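Local coordinates for protein uncharacterized CBS domain-containing proteins (Corynebacterium glutamicum, PDB 2P3H) that is of unknown function but, as a CorC_HlyC domain cut from a CBS-domain membrane protein, may bind flavin adenine dinucleotide and take part in transport, at residues W14-D19 against L96-L101; T40-L45 against N91-L96; G56-I61 against R82-E87; I61-E66 against T77-R82. All coordinates share one frame; numbering follows the deposited sequence.

Contact 1: residues W14-D19 against L96-L101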
# COMPACT_ATOMS: atom_id res chain seq x y z
N TRP A 14 4.47 -8.73 0.76
CA TRP A 14 5.27 -8.39 -0.41
C TRP A 14 6.41 -7.45 -0.02
O TRP A 14 6.33 -6.68 0.95
CB TRP A 14 4.43 -7.68 -1.49
CG TRP A 14 3.23 -8.47 -1.94
CD1 TRP A 14 3.13 -9.28 -3.05
CD2 TRP A 14 1.96 -8.51 -1.28
NE1 TRP A 14 1.86 -9.83 -3.09
CE2 TRP A 14 1.13 -9.36 -2.02
CE3 TRP A 14 1.44 -7.90 -0.12
CZ2 TRP A 14 -0.19 -9.63 -1.64
CZ3 TRP A 14 0.12 -8.16 0.24
CH2 TRP A 14 -0.67 -9.01 -0.52
N LEU A 15 7.50 -7.54 -0.78
CA LEU A 15 8.56 -6.55 -0.76
C LEU A 15 8.44 -5.88 -2.11
O LEU A 15 8.45 -6.59 -3.14
CB LEU A 15 9.94 -7.24 -0.67
CG LEU A 15 11.14 -6.26 -0.75
CD1 LEU A 15 11.16 -5.27 0.41
CD2 LEU A 15 12.47 -7.03 -0.83
N ILE A 16 8.33 -4.55 -2.14
CA ILE A 16 8.18 -3.85 -3.42
C ILE A 16 9.09 -2.64 -3.50
O ILE A 16 9.53 -2.10 -2.47
CB ILE A 16 6.70 -3.44 -3.73
CG1 ILE A 16 6.28 -2.24 -2.88
CG2 ILE A 16 5.73 -4.64 -3.49
CD1 ILE A 16 4.86 -1.70 -3.23
N ASP A 17 9.38 -2.20 -4.72
CA ASP A 17 10.13 -0.97 -4.95
C ASP A 17 9.32 0.28 -4.62
O ASP A 17 8.08 0.29 -4.69
CB ASP A 17 10.58 -0.90 -6.41
CG ASP A 17 11.63 -1.93 -6.73
OD1 ASP A 17 12.17 -2.55 -5.79
OD2 ASP A 17 11.92 -2.13 -7.92
N GLY A 18 10.03 1.35 -4.29
CA GLY A 18 9.38 2.59 -3.88
C GLY A 18 8.62 3.27 -4.99
O GLY A 18 7.71 4.06 -4.72
N ASP A 19 8.98 2.97 -6.24
CA ASP A 19 8.35 3.60 -7.41
C ASP A 19 7.37 2.68 -8.12
O ASP A 19 6.96 2.92 -9.26
CB ASP A 19 9.42 4.12 -8.37
CG ASP A 19 10.19 3.00 -9.05
OD1 ASP A 19 10.03 1.82 -8.69
OD2 ASP A 19 10.96 3.33 -9.98
N LEU A 96 9.83 -1.18 0.23
CA LEU A 96 8.68 -1.14 1.16
C LEU A 96 8.24 -2.56 1.45
O LEU A 96 8.20 -3.40 0.55
CB LEU A 96 7.53 -0.39 0.51
CG LEU A 96 7.83 1.08 0.20
CD1 LEU A 96 6.72 1.62 -0.64
CD2 LEU A 96 7.97 1.85 1.51
N ALA A 97 7.89 -2.81 2.71
CA ALA A 97 7.25 -4.09 3.07
C ALA A 97 5.76 -3.86 3.12
O ALA A 97 5.30 -2.91 3.72
CB ALA A 97 7.75 -4.54 4.41
N LEU A 98 5.00 -4.74 2.46
CA LEU A 98 3.53 -4.61 2.45
C LEU A 98 2.95 -5.83 3.12
O LEU A 98 3.37 -6.95 2.87
CB LEU A 98 3.02 -4.58 1.00
CG LEU A 98 2.86 -3.19 0.38
CD1 LEU A 98 4.17 -2.36 0.37
CD2 LEU A 98 2.29 -3.34 -1.02
N ALA A 99 1.96 -5.61 4.00
CA ALA A 99 1.24 -6.76 4.56
C ALA A 99 -0.24 -6.48 4.53
O ALA A 99 -0.68 -5.42 5.01
CB ALA A 99 1.71 -7.05 5.99
N LEU A 100 -1.01 -7.40 3.98
CA LEU A 100 -2.47 -7.33 4.07
C LEU A 100 -2.87 -7.84 5.44
O LEU A 100 -2.52 -8.97 5.83
CB LEU A 100 -3.08 -8.10 2.90
CG LEU A 100 -4.57 -8.13 2.60
CD1 LEU A 100 -4.98 -6.70 2.27
CD2 LEU A 100 -4.81 -9.05 1.40
N LEU A 101 -3.54 -7.01 6.24
CA LEU A 101 -3.78 -7.38 7.64
C LEU A 101 -5.00 -8.29 7.85
O LEU A 101 -6.04 -8.13 7.19
CB LEU A 101 -3.86 -6.16 8.57
CG LEU A 101 -2.60 -5.29 8.66
CD1 LEU A 101 -2.81 -4.21 9.70
CD2 LEU A 101 -1.34 -6.12 8.97
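Trp14 and Leu98 sit opposite each other on neighbouring antiparallel strands, and their side chains cross at about a right angle. The six-membered part of the indole does the touching: CE3 of Trp14 lies 3.8 Å from CB of Leu98, and the next ring atom, CZ3, is 4.2 Å from CB of Leu100. Toward Leu100 the relation changes, since Trp14 and Leu100 run side by side and point the same way, with the backbone N of Leu100 at the ring edge.

Ile16 also crosses Leu98 at about a right angle. Its CD1 meets both methyl groups of Leu98, the nearer being CD1 at 3.7 Å. CG1 of Ile16 takes the crowded position between backbone N and carbonyl carbon (chi1 75°), and from there this branch meets both CB of Leu96 and CD1 of Leu98.

These residues belong to strands 13-17 and 92-100, adjacent members of the five-stranded antiparallel sheet of the CorC_HlyC domain. Helix 22-29 covers Trp14, Ile16 and Leu98, with Val25 touching the last two; Leu96, on the same face, lies under helix 41-49. The pairs Trp14-Leu98 and Ile16-Leu96 are hydrogen-bonded pairs, each closed by two backbone bonds; the shortest runs from Leu98 N to Trp14 O, at 2.8 Å. Between them, Leu15 and Ala97 form a non-hydrogen-bonded pair with side chains on the other face, where CD1 of Leu15 comes 3.5 Å from Leu96 O. Beyond the paired residues, Asp17 directs OD1 to a salt bridge with Lys95.

Contact 2: residues T40-L45 against N91-L96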
# COMPACT_ATOMS: atom_id res chain seq x y z
N THR A 40 2.44 6.34 -7.96
CA THR A 40 3.26 5.26 -7.40
C THR A 40 2.96 5.05 -5.93
O THR A 40 2.39 5.92 -5.26
CB THR A 40 4.80 5.50 -7.51
OG1 THR A 40 5.22 6.55 -6.63
CG2 THR A 40 5.24 5.80 -8.94
N ILE A 41 3.39 3.89 -5.44
CA ILE A 41 3.21 3.58 -4.01
C ILE A 41 3.78 4.70 -3.10
O ILE A 41 3.11 5.13 -2.15
CB ILE A 41 3.73 2.15 -3.65
CG1 ILE A 41 3.34 1.79 -2.22
CG2 ILE A 41 5.24 2.04 -3.81
CD1 ILE A 41 1.77 1.85 -1.93
N SER A 42 4.98 5.21 -3.41
CA SER A 42 5.55 6.27 -2.55
C SER A 42 4.74 7.56 -2.61
O SER A 42 4.59 8.25 -1.60
CB SER A 42 7.02 6.53 -2.88
OG SER A 42 7.78 5.43 -2.42
N GLY A 43 4.22 7.87 -3.80
CA GLY A 43 3.39 9.06 -3.96
C GLY A 43 2.18 8.97 -3.03
O GLY A 43 1.78 9.98 -2.40
N LEU A 44 1.57 7.79 -2.97
CA LEU A 44 0.43 7.55 -2.07
C LEU A 44 0.84 7.76 -0.61
O LEU A 44 0.14 8.42 0.16
CB LEU A 44 -0.11 6.12 -2.28
CG LEU A 44 -1.11 5.56 -1.26
CD1 LEU A 44 -2.43 6.36 -1.26
CD2 LEU A 44 -1.37 4.11 -1.55
N LEU A 45 1.98 7.17 -0.24
CA LEU A 45 2.52 7.29 1.12
C LEU A 45 2.78 8.74 1.51
O LEU A 45 2.35 9.17 2.60
CB LEU A 45 3.80 6.47 1.26
CG LEU A 45 3.69 4.96 1.16
CD1 LEU A 45 5.06 4.34 1.38
CD2 LEU A 45 2.65 4.39 2.14
N ASN A 91 15.80 10.83 0.23
CA ASN A 91 14.56 11.27 0.90
C ASN A 91 13.28 10.65 0.36
O ASN A 91 12.19 11.12 0.68
CB ASN A 91 14.43 12.80 0.94
CG ASN A 91 15.37 13.42 1.94
OD1 ASN A 91 15.05 13.49 3.14
ND2 ASN A 91 16.53 13.86 1.47
N VAL A 92 13.42 9.58 -0.42
CA VAL A 92 12.25 8.81 -0.87
C VAL A 92 12.45 7.32 -0.60
O VAL A 92 13.58 6.82 -0.68
CB VAL A 92 11.86 9.04 -2.36
CG1 VAL A 92 11.68 10.54 -2.69
CG2 VAL A 92 12.87 8.44 -3.29
N PRO A 93 11.37 6.61 -0.24
CA PRO A 93 11.43 5.16 -0.07
C PRO A 93 11.85 4.45 -1.36
O PRO A 93 11.35 4.78 -2.43
CB PRO A 93 9.99 4.78 0.26
CG PRO A 93 9.44 5.98 0.93
CD PRO A 93 10.04 7.13 0.10
N VAL A 94 12.77 3.51 -1.24
CA VAL A 94 13.16 2.68 -2.37
C VAL A 94 12.79 1.21 -2.16
O VAL A 94 12.73 0.45 -3.13
CB VAL A 94 14.65 2.84 -2.75
CG1 VAL A 94 14.91 4.28 -3.21
CG2 VAL A 94 15.57 2.42 -1.60
N LYS A 95 12.53 0.82 -0.90
CA LYS A 95 12.00 -0.52 -0.60
C LYS A 95 10.93 -0.47 0.46
O LYS A 95 11.12 0.18 1.48
CB LYS A 95 13.11 -1.47 -0.16
CG LYS A 95 14.19 -1.70 -1.19
CD LYS A 95 13.74 -2.63 -2.31
CE LYS A 95 14.69 -2.50 -3.50
NZ LYS A 95 14.42 -3.58 -4.47
N LEU A 96 9.83 -1.18 0.23
CA LEU A 96 8.68 -1.14 1.16
C LEU A 96 8.24 -2.56 1.45
O LEU A 96 8.20 -3.40 0.55
CB LEU A 96 7.53 -0.39 0.51
CG LEU A 96 7.83 1.08 0.20
CD1 LEU A 96 6.72 1.62 -0.64
CD2 LEU A 96 7.97 1.85 1.51
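Leu96 meets the helix 41-49 through its two terminal methyls: CD1 touches both Ile41 and Leu45, while CD2 touches Leu45. CD1 of Leu96 lies 3.5 Å from CG2 of Ile41 and 3.7 Å from CG1 of the same residue, so one methyl contacts both branches of the isoleucine. The two side chains slide past each other in opposite directions. In Ile41, CG1 is anti to the backbone N (chi1 -172°), which leaves CG2 between the backbone N and the carbonyl carbon.

One helical turn later, Leu45 reaches toward Leu96 tip to tip. Its CD1 touches both ends of the fork, with CD1 and CD2 of Leu96 each 3.8 Å away. CG of Leu45 is anti to the carbonyl carbon (chi1 -66°). Leu45 also packs on Ile59, Ile61 and Ile83, extending the apolar contact to two further strands.

Ser42 faces Pro93 instead. Its OG is 3.5 Å from CB of Pro93 and also touches CG and CD of the ring. The hydroxyl is not left to this apolar neighbour: it is hydrogen-bonded to Gly18 O, tying the helix start to the residue just after strand 13-17.

The helix begins with Thr40 at the N-cap, where OG1 accepts from Gly43 N at 3.3 Å with an N-H...O angle of 160°. On the strand side, Val94 and Lys95 both face Glu87, forming a classic beta bulge between Pro93 and Leu96. The arrangement is of the alpha+beta kind, in which the first turns of a capped helix lie on one face of an antiparallel sheet.

Contact 3: residues G56-I61 against R82-E87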
# COMPACT_ATOMS: atom_id res chain seq x y z
N GLY A 56 11.74 2.55 8.80
CA GLY A 56 11.05 2.09 9.98
C GLY A 56 9.65 2.62 10.16
O GLY A 56 8.88 2.07 10.95
N ASP A 57 9.29 3.70 9.47
CA ASP A 57 7.91 4.24 9.55
C ASP A 57 6.90 3.20 9.08
O ASP A 57 7.15 2.50 8.11
CB ASP A 57 7.75 5.51 8.69
CG ASP A 57 8.37 6.75 9.32
OD1 ASP A 57 8.92 6.64 10.46
OD2 ASP A 57 8.31 7.83 8.70
N VAL A 58 5.77 3.11 9.77
CA VAL A 58 4.71 2.17 9.39
C VAL A 58 3.47 2.98 9.08
O VAL A 58 3.04 3.82 9.86
CB VAL A 58 4.40 1.16 10.50
CG1 VAL A 58 3.23 0.23 10.09
CG2 VAL A 58 5.66 0.37 10.87
N ILE A 59 2.90 2.74 7.91
CA ILE A 59 1.75 3.51 7.49
C ILE A 59 0.68 2.49 7.16
O ILE A 59 0.94 1.56 6.43
CB ILE A 59 2.06 4.36 6.24
CG1 ILE A 59 3.09 5.45 6.57
CG2 ILE A 59 0.80 5.02 5.69
CD1 ILE A 59 4.50 5.02 6.24
N GLU A 60 -0.51 2.68 7.70
CA GLU A 60 -1.60 1.76 7.41
C GLU A 60 -2.68 2.45 6.56
O GLU A 60 -3.18 3.49 6.90
CB GLU A 60 -2.14 1.14 8.70
CG GLU A 60 -1.05 0.17 9.35
CD GLU A 60 -1.48 -0.54 10.64
OE1 GLU A 60 -2.66 -0.37 11.09
OE2 GLU A 60 -0.60 -1.28 11.21
N ILE A 61 -3.02 1.85 5.42
CA ILE A 61 -3.97 2.44 4.46
C ILE A 61 -5.16 1.47 4.25
O ILE A 61 -4.97 0.29 3.90
CB ILE A 61 -3.27 2.74 3.09
CG1 ILE A 61 -2.04 3.65 3.36
CG2 ILE A 61 -4.27 3.34 2.05
CD1 ILE A 61 -1.40 4.31 2.20
N ARG A 82 -0.79 -2.69 5.57
CA ARG A 82 0.30 -2.09 6.35
C ARG A 82 1.55 -2.00 5.49
O ARG A 82 1.95 -3.01 4.85
CB ARG A 82 0.58 -2.94 7.58
CG ARG A 82 1.79 -2.44 8.39
CD ARG A 82 2.10 -3.44 9.53
NE ARG A 82 1.09 -3.33 10.57
CZ ARG A 82 0.82 -4.27 11.48
NH1 ARG A 82 1.49 -5.44 11.46
NH2 ARG A 82 -0.13 -4.05 12.40
N ILE A 83 2.13 -0.79 5.41
CA ILE A 83 3.34 -0.54 4.64
C ILE A 83 4.42 -0.06 5.61
O ILE A 83 4.20 0.87 6.38
CB ILE A 83 3.11 0.51 3.52
CG1 ILE A 83 1.93 0.07 2.66
CG2 ILE A 83 4.40 0.75 2.69
CD1 ILE A 83 0.95 1.16 2.37
N THR A 84 5.57 -0.72 5.56
CA THR A 84 6.72 -0.35 6.38
C THR A 84 7.84 0.08 5.45
O THR A 84 8.19 -0.65 4.51
CB THR A 84 7.20 -1.54 7.25
OG1 THR A 84 6.11 -2.08 8.00
CG2 THR A 84 8.33 -1.08 8.20
N VAL A 85 8.40 1.27 5.71
CA VAL A 85 9.47 1.80 4.89
C VAL A 85 10.75 1.09 5.31
O VAL A 85 11.17 1.23 6.47
CB VAL A 85 9.61 3.32 5.10
CG1 VAL A 85 10.78 3.82 4.27
CG2 VAL A 85 8.28 4.05 4.75
N LEU A 86 11.35 0.33 4.40
CA LEU A 86 12.55 -0.48 4.72
C LEU A 86 13.87 0.16 4.31
O LEU A 86 14.91 -0.10 4.92
CB LEU A 86 12.47 -1.89 4.09
CG LEU A 86 11.34 -2.80 4.59
CD1 LEU A 86 11.48 -4.16 3.88
CD2 LEU A 86 11.40 -2.95 6.12
N GLU A 87 13.85 0.97 3.26
CA GLU A 87 15.05 1.64 2.78
C GLU A 87 14.64 2.98 2.20
O GLU A 87 13.64 3.05 1.48
CB GLU A 87 15.67 0.79 1.69
CG GLU A 87 17.15 0.95 1.42
CD GLU A 87 17.64 -0.22 0.58
OE1 GLU A 87 17.47 -0.18 -0.66
OE2 GLU A 87 18.15 -1.21 1.17
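Strand 58-62, at one border of the antiparallel sheet, pairs here with strand 80-89, and the contact joins backbone hydrogen bonding to a salt bridge between Glu60 and Arg82. The short strand axes approach to 4.7 Å. Ile59 and Ile83 form a hydrogen-bonded pair, with Ile59 N to Ile83 O at 2.7 Å and the return bond from Ile83 N to Ile59 O at 2.8 Å. Just before the strand begins, Gly56 N donates to Val85 O, while Asp57 O accepts from Val85 N.

Glu60 and Arg82 form a non-hydrogen-bonded pair and lie side by side, pointing the same way. With CG of Arg82 anti to its backbone N (chi1 175°), a bend at chi3 (-73°) brings NE to within 2.7 Å of Glu60 OE2; NH2 is 3.1 Å from the same oxygen. NE meets it on the anti side and NH2 on the syn side, both from one face of the carboxylate, which is turned 32° from the guanidinium.

In this sheet, ordered 1-2-5-4-3, Val58, Glu60, Arg82 and Thr84 share one face, where CG1 of Val58 packs 3.5 Å from CG of Arg82. Ile59 and Ile83 lie on the other, toward helix 41-49. There the side chains of Ile61 and Ile83 cross obliquely, their CD1 atoms 3.9 Å apart, beneath Leu44 and Leu45.

Contact 4: residues I61-E66 against T77-R82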
# COMPACT_ATOMS: atom_id res chain seq x y z
N ILE A 61 -3.02 1.85 5.42
CA ILE A 61 -3.97 2.44 4.46
C ILE A 61 -5.16 1.47 4.25
O ILE A 61 -4.97 0.29 3.90
CB ILE A 61 -3.27 2.74 3.09
CG1 ILE A 61 -2.04 3.65 3.36
CG2 ILE A 61 -4.27 3.34 2.05
CD1 ILE A 61 -1.40 4.31 2.20
N PRO A 62 -6.37 1.98 4.44
CA PRO A 62 -7.58 1.18 4.16
C PRO A 62 -7.73 0.93 2.66
O PRO A 62 -7.48 1.83 1.85
CB PRO A 62 -8.73 2.08 4.64
CG PRO A 62 -8.08 3.10 5.54
CD PRO A 62 -6.70 3.32 4.97
N LEU A 63 -8.16 -0.28 2.34
CA LEU A 63 -8.35 -0.74 0.96
C LEU A 63 -9.82 -0.54 0.59
O LEU A 63 -10.70 -0.53 1.46
CB LEU A 63 -7.96 -2.20 0.86
CG LEU A 63 -6.46 -2.34 1.15
CD1 LEU A 63 -6.10 -3.78 1.36
CD2 LEU A 63 -5.68 -1.73 0.00
N ASP A 64 -10.10 -0.34 -0.70
CA ASP A 64 -11.47 -0.12 -1.12
C ASP A 64 -12.27 -1.39 -0.95
O ASP A 64 -11.78 -2.49 -1.24
CB ASP A 64 -11.53 0.28 -2.60
CG ASP A 64 -11.09 1.72 -2.84
OD1 ASP A 64 -10.69 2.45 -1.89
OD2 ASP A 64 -11.17 2.12 -4.01
N PHE A 65 -13.51 -1.23 -0.52
CA PHE A 65 -14.49 -2.31 -0.54
C PHE A 65 -14.83 -2.62 -2.00
O PHE A 65 -14.65 -1.79 -2.88
CB PHE A 65 -15.74 -1.87 0.19
CG PHE A 65 -15.57 -1.73 1.68
CD1 PHE A 65 -15.28 -2.85 2.47
CD2 PHE A 65 -15.75 -0.49 2.29
CE1 PHE A 65 -15.14 -2.72 3.87
CE2 PHE A 65 -15.61 -0.34 3.67
CZ PHE A 65 -15.31 -1.47 4.46
N GLU A 66 -15.30 -3.84 -2.22
CA GLU A 66 -16.03 -4.20 -3.43
C GLU A 66 -17.52 -4.20 -3.08
O GLU A 66 -17.90 -4.31 -1.90
CB GLU A 66 -15.62 -5.60 -3.90
CG GLU A 66 -14.13 -5.81 -4.11
CD GLU A 66 -13.59 -5.12 -5.34
OE1 GLU A 66 -14.37 -4.85 -6.29
OE2 GLU A 66 -12.38 -4.83 -5.35
N THR A 77 -16.25 -4.54 7.51
CA THR A 77 -15.00 -4.19 8.13
C THR A 77 -13.94 -3.96 7.06
O THR A 77 -13.74 -4.82 6.22
CB THR A 77 -14.62 -5.34 9.09
OG1 THR A 77 -15.67 -5.49 10.07
CG2 THR A 77 -13.32 -5.07 9.76
N GLN A 78 -13.26 -2.82 7.09
CA GLN A 78 -12.21 -2.47 6.12
C GLN A 78 -11.04 -3.42 6.17
O GLN A 78 -10.59 -3.76 7.26
CB GLN A 78 -11.56 -1.14 6.51
CG GLN A 78 -12.29 0.11 6.20
CD GLN A 78 -11.55 1.37 6.74
OE1 GLN A 78 -10.84 1.35 7.79
NE2 GLN A 78 -11.81 2.49 6.08
N ARG A 79 -10.53 -3.83 5.02
CA ARG A 79 -9.21 -4.45 4.99
C ARG A 79 -8.14 -3.38 5.01
O ARG A 79 -8.32 -2.29 4.45
CB ARG A 79 -9.04 -5.33 3.76
CG ARG A 79 -8.04 -6.46 3.98
CD ARG A 79 -8.69 -7.67 4.68
NE ARG A 79 -7.68 -8.65 5.08
CZ ARG A 79 -7.31 -9.72 4.36
NH1 ARG A 79 -6.37 -10.52 4.83
NH2 ARG A 79 -7.88 -9.99 3.19
N ILE A 80 -7.03 -3.67 5.67
CA ILE A 80 -5.94 -2.68 5.85
C ILE A 80 -4.66 -3.21 5.23
O ILE A 80 -4.30 -4.37 5.46
CB ILE A 80 -5.67 -2.38 7.34
CG1 ILE A 80 -6.95 -1.87 8.02
CG2 ILE A 80 -4.53 -1.35 7.52
CD1 ILE A 80 -7.46 -0.56 7.43
N LEU A 81 -3.98 -2.35 4.47
CA LEU A 81 -2.64 -2.62 3.97
C LEU A 81 -1.64 -1.91 4.90
O LEU A 81 -1.64 -0.68 5.01
CB LEU A 81 -2.51 -2.13 2.52
CG LEU A 81 -1.14 -2.38 1.85
CD1 LEU A 81 -0.94 -3.89 1.65
CD2 LEU A 81 -1.09 -1.67 0.51
N ARG A 82 -0.79 -2.69 5.57
CA ARG A 82 0.30 -2.09 6.35
C ARG A 82 1.55 -2.00 5.49
O ARG A 82 1.95 -3.01 4.85
CB ARG A 82 0.58 -2.94 7.58
CG ARG A 82 1.79 -2.44 8.39
CD ARG A 82 2.10 -3.44 9.53
NE ARG A 82 1.09 -3.33 10.57
CZ ARG A 82 0.82 -4.27 11.48
NH1 ARG A 82 1.49 -5.44 11.46
NH2 ARG A 82 -0.13 -4.05 12.40
O HOH W 1 -11.72 -2.86 2.71
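The Phe65 ring turns its edge to the backbone between Thr77 and Gln78: CE1 of Phe65 lies 3.4 Å from Thr77 O, which is near the ring plane, and the carbonyl carbon of Thr77 is in that plane. At the ring tip, CZ meets CG of Gln78 at 3.8 Å. The two side chains cross at about a right angle, and the planes of ring and amide are 36° apart. Tyr70 adds an edge-to-face ring contact with Phe65.

The Gln78 amide carries on to Pro62. Extended beyond CG (chi2 176°), Gln78 lies alongside the proline, pointing the same way, with its NE2 3.4 Å from CB of Pro62. Ile80 reaches the same proline with CD1, 3.7 Å from Pro62 CA.

The side chains of Leu63 and Leu81 meet at a slant, with CD2 of Leu63 4.1 Å from CB of Leu81, while CD1 of Leu63 touches CB of Arg79. Leu63 packs further on Leu100. In the conformer described, the guanidinium of Arg79 leads away from this pairing, to Leu101 O.

Ile61 and Leu81 exchange two backbone hydrogen bonds, and Leu63 N donates to Arg79 O at 2.9 Å. Beyond that, direct pairing gives way to a water, which donates to Leu63 O and accepts from Arg79 N, each at 2.8 Å. Side-chain packing of Phe65 then takes over from backbone bonds. This is the loop-connected end of an antiparallel strand pair, 58-62 with 80-89, at one border of the sheet, where the chains diverge into the long connection between them.

Overall arrangement
Contacts 1, 3 and 4 pair strands of one sheet, and contact 2 lays helix 41-49 on it. Contacts 3 and 4 are successive parts of the same strand pair, sharing Ile61 and Arg82, with centres 15 Å apart. Contact 1 adds the pairing on the far side of strand 92-100, which bonds to strand 80-89 through Ala97 N to Thr84 O (2.8 Å) and Ala99 N to Arg82 O (2.7 Å). Contact 2 shares Leu96 with contact 1; Gly18 O and Ser42 OG, 2.7 Å apart, join them again. Contacts 2 and 4 lie farthest apart, 19 Å between centres. A bound 1,2-ethanediol, probably from crystallisation, lies about 4 Å from the Trp14 side chain.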